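Local coordinates for protein L-lysine 6-oxidase (Marinomonas mediterranea, PDB 3WEU) that oxidises the side-chain amine of free L-lysine with a cysteine tryptophylquinone cofactor, releasing the hydrogen peroxide that makes it antibacterial, at residues 252-264 with 305-318. Residues are numbered along the deposited sequence; the frame is centred on the assembly and turned at random.
With EDO (1,2-ethanediol), chain M.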
loop_
_atom_site.group_PDB
_atom_site.type_symbol
_atom_site.label_atom_id
_atom_site.label_comp_id
_atom_site.label_asym_id
_atom_site.label_seq_id
_atom_site.Cartn_x
_atom_site.Cartn_y
_atom_site.Cartn_z
ATOM N N ALA A 252 -7.071 28.494 16.732
ATOM C CA ALA A 252 -7.641 29.820 16.520
ATOM C C ALA A 252 -8.491 30.236 17.664
ATOM O O ALA A 252 -9.731 30.429 17.544
ATOM C CB ALA A 252 -8.451 29.846 15.230
ATOM N N PRO A 253 -7.829 30.437 18.789
ATOM C CA PRO A 253 -8.596 30.549 20.033
ATOM C C PRO A 253 -9.475 31.780 20.131
ATOM O O PRO A 253 -10.497 31.719 20.833
ATOM C CB PRO A 253 -7.503 30.539 21.108
ATOM C CG PRO A 253 -6.260 30.917 20.382
ATOM C CD PRO A 253 -6.388 30.339 19.050
ATOM N N GLU A 254 -9.158 32.863 19.410
ATOM C CA GLU A 254 -10.017 34.039 19.457
ATOM C C GLU A 254 -11.275 33.913 18.612
ATOM O O GLU A 254 -12.124 34.802 18.673
ATOM C CB GLU A 254 -9.251 35.239 19.002
ATOM C CG GLU A 254 -8.120 35.563 19.942
ATOM C CD GLU A 254 -7.012 36.437 19.344
ATOM O OE1 GLU A 254 -6.658 37.502 19.936
ATOM O OE2 GLU A 254 -6.439 36.047 18.292
ATOM N N ILE A 255 -11.375 32.886 17.784
ATOM C CA ILE A 255 -12.519 32.701 16.896
ATOM C C ILE A 255 -13.450 31.669 17.538
ATOM O O ILE A 255 -13.032 30.578 17.892
ATOM C CB ILE A 255 -12.059 32.227 15.509
ATOM C CG1 ILE A 255 -11.064 33.277 14.960
ATOM C CG2 ILE A 255 -13.250 32.031 14.581
ATOM C CD1 ILE A 255 -10.574 33.135 13.587
ATOM N N VAL A 256 -14.698 32.081 17.752
ATOM C CA VAL A 256 -15.672 31.305 18.502
ATOM C C VAL A 256 -16.670 30.619 17.553
ATOM O O VAL A 256 -17.122 31.226 16.581
ATOM C CB VAL A 256 -16.419 32.300 19.406
ATOM C CG1 VAL A 256 -17.479 31.627 20.259
ATOM C CG2 VAL A 256 -15.439 33.045 20.310
ATOM N N ASN A 257 -17.009 29.382 17.867
ATOM C CA ASN A 257 -18.014 28.620 17.147
ATOM C C ASN A 257 -19.397 29.230 17.334
ATOM O O ASN A 257 -19.777 29.645 18.421
ATOM C CB ASN A 257 -17.982 27.152 17.599
ATOM C CG ASN A 257 -16.655 26.470 17.239
ATOM O OD1 ASN A 257 -16.481 26.040 16.112
ATOM N ND2 ASN A 257 -15.700 26.441 18.168
ATOM N N ILE A 258 -20.148 29.300 16.233
ATOM C CA ILE A 258 -21.495 29.769 16.278
ATOM C C ILE A 258 -22.330 29.088 17.364
ATOM O O ILE A 258 -23.009 29.779 18.143
ATOM C CB ILE A 258 -22.167 29.688 14.908
ATOM C CG1 ILE A 258 -21.587 30.761 13.960
ATOM C CG2 ILE A 258 -23.704 29.911 15.057
ATOM C CD1 ILE A 258 -21.844 30.476 12.467
ATOM N N SER A 259 -22.260 27.764 17.423
ATOM C CA SER A 259 -22.830 27.005 18.549
ATOM C C SER A 259 -21.663 26.279 19.250
ATOM O O SER A 259 -20.992 25.394 18.679
ATOM C CB SER A 259 -23.932 26.031 18.105
ATOM O OG SER A 259 -24.947 26.690 17.320
ATOM N N THR A 260 -21.375 26.744 20.447
ATOM C CA THR A 260 -20.324 26.192 21.304
ATOM C C THR A 260 -20.871 25.067 22.162
ATOM O O THR A 260 -22.103 24.902 22.342
ATOM C CB THR A 260 -19.704 27.221 22.263
ATOM O OG1 THR A 260 -20.626 27.505 23.332
ATOM C CG2 THR A 260 -19.403 28.544 21.560
ATOM N N LEU A 261 -19.959 24.314 22.764
ATOM C CA LEU A 261 -20.425 23.304 23.739
ATOM C C LEU A 261 -21.082 23.892 24.965
ATOM O O LEU A 261 -21.993 23.278 25.566
ATOM C CB LEU A 261 -19.291 22.389 24.118
ATOM C CG LEU A 261 -19.481 20.896 24.363
ATOM C CD1 LEU A 261 -19.514 20.576 25.808
ATOM C CD2 LEU A 261 -20.583 20.149 23.577
ATOM N N SER A 262 -20.725 25.126 25.333
ATOM C CA SER A 262 -21.551 25.838 26.340
ATOM C C SER A 262 -22.994 26.081 25.886
ATOM O O SER A 262 -23.929 25.807 26.655
ATOM C CB SER A 262 -20.926 27.139 26.815
ATOM O OG SER A 262 -21.732 27.801 27.788
ATOM N N ASP A 263 -23.179 26.489 24.642
ATOM C CA ASP A 263 -24.536 26.587 24.094
ATOM C C ASP A 263 -25.216 25.192 24.194
ATOM O O ASP A 263 -26.389 25.124 24.550
ATOM C CB ASP A 263 -24.571 27.067 22.663
ATOM C CG ASP A 263 -23.981 28.410 22.512
ATOM O OD1 ASP A 263 -24.345 29.282 23.288
ATOM O OD2 ASP A 263 -23.072 28.581 21.682
ATOM N N THR A 264 -24.482 24.116 23.922
ATOM C CA THR A 264 -25.065 22.775 24.005
ATOM C C THR A 264 -25.568 22.505 25.426
ATOM O O THR A 264 -26.744 22.089 25.650
ATOM C CB THR A 264 -24.099 21.691 23.565
ATOM O OG1 THR A 264 -23.734 21.899 22.195
ATOM C CG2 THR A 264 -24.737 20.295 23.740
ATOM N N ARG A 305 -20.102 35.946 16.232
ATOM C CA ARG A 305 -19.419 34.685 15.881
ATOM C C ARG A 305 -19.429 34.543 14.359
ATOM O O ARG A 305 -18.396 34.279 13.769
ATOM C CB ARG A 305 -20.098 33.533 16.598
ATOM C CG ARG A 305 -19.838 33.550 18.068
ATOM C CD ARG A 305 -20.874 32.765 18.802
ATOM N NE ARG A 305 -20.704 32.900 20.234
ATOM C CZ ARG A 305 -21.261 32.038 21.085
ATOM N NH1 ARG A 305 -21.990 31.024 20.616
ATOM N NH2 ARG A 305 -21.065 32.153 22.403
ATOM N N ILE A 306 -20.581 34.770 13.743
ATOM C CA ILE A 306 -20.752 34.648 12.321
ATOM C C ILE A 306 -19.700 35.553 11.622
ATOM O O ILE A 306 -19.016 35.126 10.675
ATOM C CB ILE A 306 -22.145 35.068 11.862
ATOM C CG1 ILE A 306 -23.196 34.039 12.292
ATOM C CG2 ILE A 306 -22.162 35.126 10.378
ATOM C CD1 ILE A 306 -24.595 34.579 12.189
ATOM N N SER A 307 -19.516 36.748 12.160
ATOM C CA SER A 307 -18.607 37.760 11.558
ATOM C C SER A 307 -17.137 37.402 11.577
ATOM O O SER A 307 -16.384 38.058 10.918
ATOM C CB SER A 307 -18.745 39.117 12.260
ATOM O OG SER A 307 -18.052 39.161 13.480
ATOM N N GLN A 308 -16.734 36.412 12.391
ATOM C CA GLN A 308 -15.342 35.984 12.525
ATOM C C GLN A 308 -14.960 34.869 11.553
ATOM O O GLN A 308 -13.794 34.694 11.279
ATOM C CB GLN A 308 -15.053 35.467 13.947
ATOM C CG GLN A 308 -15.122 36.483 15.074
ATOM C CD GLN A 308 -14.710 35.842 16.428
ATOM O OE1 GLN A 308 -15.407 34.894 17.020
ATOM N NE2 GLN A 308 -13.597 36.419 16.982
ATOM N N TYR A 309 -15.936 34.089 11.056
ATOM C CA TYR A 309 -15.620 32.894 10.253
ATOM C C TYR A 309 -14.780 33.224 9.010
ATOM O O TYR A 309 -14.000 32.400 8.514
ATOM C CB TYR A 309 -16.893 32.127 9.864
ATOM C CG TYR A 309 -17.387 31.165 10.897
ATOM C CD1 TYR A 309 -17.334 31.449 12.250
ATOM C CD2 TYR A 309 -17.918 29.919 10.536
ATOM C CE1 TYR A 309 -17.810 30.573 13.172
ATOM C CE2 TYR A 309 -18.409 29.040 11.475
ATOM C CZ TYR A 309 -18.355 29.371 12.783
ATOM O OH TYR A 309 -18.840 28.476 13.712
ATOM N N GLN A 310 -14.930 34.453 8.504
ATOM C CA GLN A 310 -14.158 34.879 7.317
ATOM C C GLN A 310 -12.634 34.754 7.434
ATOM O O GLN A 310 -11.948 34.742 6.391
ATOM C CB GLN A 310 -14.539 36.338 6.995
ATOM C CG GLN A 310 -14.108 37.323 8.102
ATOM C CD GLN A 310 -14.458 38.758 7.734
ATOM O OE1 GLN A 310 -13.827 39.360 6.868
ATOM N NE2 GLN A 310 -15.422 39.340 8.433
ATOM N N TRP A 311 -12.103 34.696 8.664
ATOM C CA TRP A 311 -10.656 34.620 8.833
ATOM C C TRP A 311 -10.109 33.204 8.623
ATOM O O TRP A 311 -8.907 33.024 8.575
ATOM C CB TRP A 311 -10.254 35.090 10.195
ATOM C CG TRP A 311 -10.644 36.548 10.429
ATOM C CD1 TRP A 311 -11.622 37.009 11.272
ATOM C CD2 TRP A 311 -10.025 37.686 9.858
ATOM N NE1 TRP A 311 -11.668 38.388 11.196
ATOM C CE2 TRP A 311 -10.686 38.836 10.363
ATOM C CE3 TRP A 311 -8.956 37.869 8.976
ATOM C CZ2 TRP A 311 -10.288 40.151 10.030
ATOM C CZ3 TRP A 311 -8.592 39.160 8.636
ATOM C CH2 TRP A 311 -9.262 40.291 9.186
ATOM N N VAL A 312 -11.015 32.240 8.525
ATOM C CA VAL A 312 -10.669 30.842 8.470
ATOM C C VAL A 312 -11.425 30.066 7.412
ATOM O O VAL A 312 -11.186 28.866 7.273
ATOM C CB VAL A 312 -10.802 30.181 9.855
ATOM C CG1 VAL A 312 -9.736 30.642 10.832
ATOM C CG2 VAL A 312 -12.156 30.456 10.457
ATOM N N SER A 313 -12.337 30.724 6.681
ATOM C CA SER A 313 -13.184 30.059 5.683
ATOM C C SER A 313 -13.728 31.135 4.754
ATOM O O SER A 313 -13.774 32.333 5.137
ATOM C CB SER A 313 -14.318 29.310 6.390
ATOM O OG SER A 313 -15.121 30.192 7.132
ATOM N N ASN A 314 -14.278 30.715 3.616
ATOM C CA ASN A 314 -14.964 31.599 2.696
ATOM C C ASN A 314 -16.458 31.361 2.785
ATOM O O ASN A 314 -16.992 30.476 2.140
ATOM C CB ASN A 314 -14.440 31.426 1.283
ATOM C CG ASN A 314 -13.043 31.952 1.149
ATOM O OD1 ASN A 314 -12.744 33.042 1.598
ATOM N ND2 ASN A 314 -12.161 31.161 0.564
ATOM N N VAL A 315 -17.091 32.198 3.615
ATOM C CA VAL A 315 -18.500 32.122 3.876
ATOM C C VAL A 315 -19.129 33.498 3.699
ATOM O O VAL A 315 -19.917 33.988 4.529
ATOM C CB VAL A 315 -18.740 31.598 5.307
ATOM C CG1 VAL A 315 -18.434 30.112 5.336
ATOM C CG2 VAL A 315 -17.939 32.470 6.333
ATOM N N GLN A 316 -18.849 34.110 2.555
ATOM C CA GLN A 316 -19.312 35.452 2.254
ATOM C C GLN A 316 -20.842 35.525 2.235
ATOM O O GLN A 316 -21.416 36.545 2.556
ATOM C CB GLN A 316 -18.746 35.880 0.899
ATOM C CG GLN A 316 -17.254 36.078 0.878
ATOM C CD GLN A 316 -16.420 34.811 0.764
ATOM O OE1 GLN A 316 -16.905 33.659 0.728
ATOM N NE2 GLN A 316 -15.117 35.020 0.820
ATOM N N SER A 317 -21.500 34.435 1.899
ATOM C CA SER A 317 -22.966 34.437 1.942
ATOM C C SER A 317 -23.538 34.736 3.296
ATOM O O SER A 317 -24.689 35.145 3.374
ATOM C CB SER A 317 -23.511 33.109 1.414
ATOM O OG SER A 317 -23.471 32.062 2.335
ATOM N N MET A 318 -22.739 34.608 4.362
ATOM C CA MET A 318 -23.142 34.967 5.713
ATOM C C MET A 318 -22.990 36.432 6.041
ATOM O O MET A 318 -23.472 36.892 7.086
ATOM C CB MET A 318 -22.402 34.137 6.781
ATOM C CG MET A 318 -22.700 32.637 6.601
ATOM S SD MET A 318 -22.664 31.633 8.074
ATOM C CE MET A 318 -20.946 31.405 8.374
HETATM C C1 EDO M . -19.690 35.723 23.266
HETATM O O1 EDO M . -19.968 34.441 23.852
HETATM C C2 EDO M . -18.509 35.548 22.378
HETATM O O2 EDO M . -19.090 34.992 21.230
HETATM O O HOH W 1 -21.755 29.966 24.116
#
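R305 of helix 295-308 runs its side chain, extended from CG to NE, along loop 256-260 to the start of helix 261-272. Its NH1 forks between I258 O (3.0 Å) and D263 OD2, a salt bridge of 2.9 Å on the syn side of the carboxylate. The anti side of the same oxygen takes T260 N, while T260 OG1 accepts from D263 N: a capping box, so the carboxylate that R305 holds also helps cap helix 261-272. With chi1 at -180°, V256 turns CG1 opposite its own amide nitrogen and over one guanidinium face, where T260 CG2 joins it; 1,2-ethanediol, probably from crystallisation, bonds NE and NH2. In one of its two conformers Q308 brackets I255 with its amide: OE1 accepts from V256 N (3.0 Å) and NE2 donates to E254 O (2.8 Å). Y309 OH accepts I258 N almost straight (3.0 Å, 175°), and I258 CD1 makes a CH-pi contact over the ring, off-centre, also touching I306 CG1. I255 CD1 meets V312 CG1 tip to tip (3.8 Å). The contact ties the C-terminal part of helix 295-308 to the lead-in of helix 261-272, between helix 433-439, packed on L261, and strands 631-634 and 645-648, which meet E254.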